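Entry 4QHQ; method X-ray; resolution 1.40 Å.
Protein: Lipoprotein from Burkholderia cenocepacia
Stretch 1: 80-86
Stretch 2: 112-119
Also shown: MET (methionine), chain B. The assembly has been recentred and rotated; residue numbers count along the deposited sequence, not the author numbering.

Stretch 1 80-86: ISPIGVY
Stretch 2 (112-119) NRALLLLQ

Stretch 2 is helical throughout, with phi/psi near -62/-42. Its backbone bonds run i to i-4, as from Leu116 N to Asn112 O (2.9 Å). Stretch 1 is extended, with phi/psi of -48/129 at Pro82, -78/142 at Ile83 and -105/133 at Val85; Gly84 to Tyr86 form a strand. Ile83 CA lies 7.7 Å from Ala114 CA, and Val85 CA lies 8.7 Å from Leu118 CA, so both chains advance in the same sense. The contact buries 326 Å², both sides summed. Ile83 (86 Å²), Arg113 (80 Å²) and Leu117 (61 Å²) are covered most.

The polar contacts centre on Arg113, which points toward stretch 1. Its side chain is fully extended, with chi1 to chi3 all t and chi4 at -178°. This length packs on Ile83 and carries the charged guanidinium to Ser81 and the carboxylate of the bound methionine. Arg113 NH2 gives a weak hydrogen bond to Ser81 O at 3.2 Å. Arg113 NH1 donates to methionine OXT at 2.8 Å; OXT sits at the guanidinium edge, near its plane. Water 1 links the same three residues. Its O accepts from Ser81 N (3.0 Å) and Arg113 NH2 (3.1 Å) and donates to methionine O (2.8 Å). Ser81 is chi1 p, with its OG 3.2 Å from methionine O.

The apolar contacts run from Ile83, in the loop, to Val85 (t), in the strand. Both point toward the helix, while a CB on the intervening Gly84 would point away and be crowded by Tyr86 OH at 3.0 Å. Ile83 (t, t) covers one guanidinium face with CB, and its CG2 is 3.6 Å from Arg113 NE. The same CG2 lies 4.1 Å from Leu117 CD2. One helical turn after Arg113, Leu117 (t, p) also points toward stretch 1. Its CD2 packs 3.6 Å from Ile83 O and 3.8 Å from Val85 CG2. Leu118 (m, t) leaves the backbone sideways, but its end comes nearer, bringing CD2 to 4.5 Å from Val85 CG2. These branched side chains suit a buried apolar seam.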

# COMPACT_ATOMS: atom_id res chain seq x y z
N ILE A 80 7.82 -0.08 -4.43
CA ILE A 80 6.50 -0.14 -5.04
C ILE A 80 6.06 -1.61 -5.08
O ILE A 80 6.88 -2.53 -5.20
CB ILE A 80 6.53 0.49 -6.46
CG1 ILE A 80 5.12 0.66 -7.03
CG2 ILE A 80 7.43 -0.30 -7.41
CD1 ILE A 80 5.05 1.61 -8.21
N SER A 81 4.76 -1.82 -4.93
CA SER A 81 4.24 -3.18 -4.86
C SER A 81 2.91 -3.26 -5.58
O SER A 81 1.86 -3.01 -4.97
CB SER A 81 4.10 -3.62 -3.40
OG SER A 81 3.24 -2.75 -2.70
N PRO A 82 2.94 -3.59 -6.87
CA PRO A 82 1.73 -3.68 -7.69
C PRO A 82 0.61 -4.47 -7.01
O PRO A 82 0.83 -5.58 -6.52
CB PRO A 82 2.22 -4.41 -8.95
CG PRO A 82 3.64 -3.95 -9.07
CD PRO A 82 4.14 -3.94 -7.64
N ILE A 83 -0.57 -3.88 -6.97
CA ILE A 83 -1.68 -4.49 -6.27
C ILE A 83 -2.27 -5.60 -7.14
O ILE A 83 -2.35 -5.49 -8.37
CB ILE A 83 -2.72 -3.44 -5.85
CG1 ILE A 83 -3.67 -4.00 -4.78
CG2 ILE A 83 -3.45 -2.84 -7.02
CD1 ILE A 83 -4.43 -2.91 -4.02
N GLY A 84 -2.67 -6.68 -6.48
CA GLY A 84 -3.20 -7.82 -7.21
C GLY A 84 -4.66 -8.11 -6.92
O GLY A 84 -5.23 -7.63 -5.92
N VAL A 85 -5.24 -8.91 -7.81
CA VAL A 85 -6.56 -9.49 -7.63
C VAL A 85 -6.35 -10.95 -7.29
O VAL A 85 -5.59 -11.66 -7.97
CB VAL A 85 -7.38 -9.40 -8.93
CG1 VAL A 85 -8.76 -9.97 -8.72
CG2 VAL A 85 -7.47 -7.97 -9.42
N TYR A 86 -7.06 -11.41 -6.25
CA TYR A 86 -6.91 -12.76 -5.73
C TYR A 86 -8.25 -13.45 -5.71
O TYR A 86 -9.29 -12.81 -5.60
CB TYR A 86 -6.33 -12.74 -4.31
CG TYR A 86 -4.98 -12.08 -4.27
CD1 TYR A 86 -4.87 -10.72 -4.13
CD2 TYR A 86 -3.82 -12.83 -4.45
CE1 TYR A 86 -3.64 -10.09 -4.14
CE2 TYR A 86 -2.60 -12.23 -4.47
CZ TYR A 86 -2.50 -10.86 -4.30
OH TYR A 86 -1.27 -10.26 -4.32
N ASN A 112 -9.95 3.69 -5.03
CA ASN A 112 -9.77 4.24 -6.36
C ASN A 112 -8.79 3.39 -7.17
O ASN A 112 -9.07 3.02 -8.32
CB ASN A 112 -9.28 5.68 -6.28
CG ASN A 112 -9.13 6.32 -7.64
OD1 ASN A 112 -10.12 6.54 -8.33
ND2 ASN A 112 -7.90 6.63 -8.02
N ARG A 113 -7.68 3.05 -6.55
CA ARG A 113 -6.66 2.22 -7.16
C ARG A 113 -7.22 0.86 -7.61
O ARG A 113 -6.96 0.40 -8.73
CB ARG A 113 -5.55 2.00 -6.14
CG ARG A 113 -4.42 1.12 -6.61
CD ARG A 113 -3.45 0.95 -5.47
NE ARG A 113 -2.21 0.32 -5.88
CZ ARG A 113 -1.22 0.03 -5.06
NH1 ARG A 113 -1.35 0.29 -3.75
NH2 ARG A 113 -0.10 -0.52 -5.52
N ALA A 114 -7.97 0.22 -6.72
CA ALA A 114 -8.58 -1.08 -7.03
C ALA A 114 -9.56 -1.00 -8.19
O ALA A 114 -9.58 -1.87 -9.05
CB ALA A 114 -9.27 -1.63 -5.80
N LEU A 115 -10.39 0.05 -8.19
CA LEU A 115 -11.40 0.19 -9.23
C LEU A 115 -10.74 0.48 -10.58
O LEU A 115 -11.22 0.04 -11.62
CB LEU A 115 -12.40 1.28 -8.85
CG LEU A 115 -13.28 0.91 -7.66
CD1 LEU A 115 -14.25 2.03 -7.34
CD2 LEU A 115 -14.03 -0.38 -7.95
N LEU A 116 -9.63 1.23 -10.55
CA LEU A 116 -8.88 1.49 -11.78
C LEU A 116 -8.28 0.20 -12.34
O LEU A 116 -8.30 -0.02 -13.55
CB LEU A 116 -7.77 2.51 -11.53
CG LEU A 116 -8.21 3.95 -11.29
CD1 LEU A 116 -7.00 4.81 -10.96
CD2 LEU A 116 -8.93 4.48 -12.50
N LEU A 117 -7.76 -0.66 -11.46
CA LEU A 117 -7.23 -1.94 -11.91
C LEU A 117 -8.33 -2.77 -12.55
O LEU A 117 -8.15 -3.35 -13.63
CB LEU A 117 -6.59 -2.71 -10.77
CG LEU A 117 -6.04 -4.09 -11.15
CD1 LEU A 117 -4.97 -3.99 -12.23
CD2 LEU A 117 -5.50 -4.82 -9.94
N LEU A 118 -9.49 -2.83 -11.90
CA LEU A 118 -10.63 -3.57 -12.46
C LEU A 118 -11.06 -2.98 -13.80
O LEU A 118 -11.46 -3.72 -14.71
CB LEU A 118 -11.80 -3.60 -11.48
CG LEU A 118 -11.61 -4.41 -10.20
CD1 LEU A 118 -12.85 -4.34 -9.33
CD2 LEU A 118 -11.24 -5.86 -10.50
N GLN A 119 -10.95 -1.66 -13.93
CA GLN A 119 -11.27 -1.00 -15.19
C GLN A 119 -10.24 -1.37 -16.25
O GLN A 119 -10.60 -1.69 -17.38
CB GLN A 119 -11.31 0.52 -15.01
CG GLN A 119 -11.57 1.28 -16.31
CD GLN A 119 -11.85 2.75 -16.10
OE1 GLN A 119 -12.94 3.23 -16.36
NE2 GLN A 119 -10.84 3.49 -15.62
N MET B . 2.08 -0.89 1.09
CA MET B . 0.76 -0.51 0.59
C MET B . 0.70 -0.58 -0.92
O MET B . 1.66 -0.19 -1.57
CB MET B . 0.42 0.91 1.07
CG MET B . -0.97 1.40 0.65
SD MET B . -1.29 3.10 1.18
CE MET B . -1.37 2.90 2.97
OXT MET B . -0.29 -1.06 -1.51
O HOH W 1 2.59 0.04 -4.18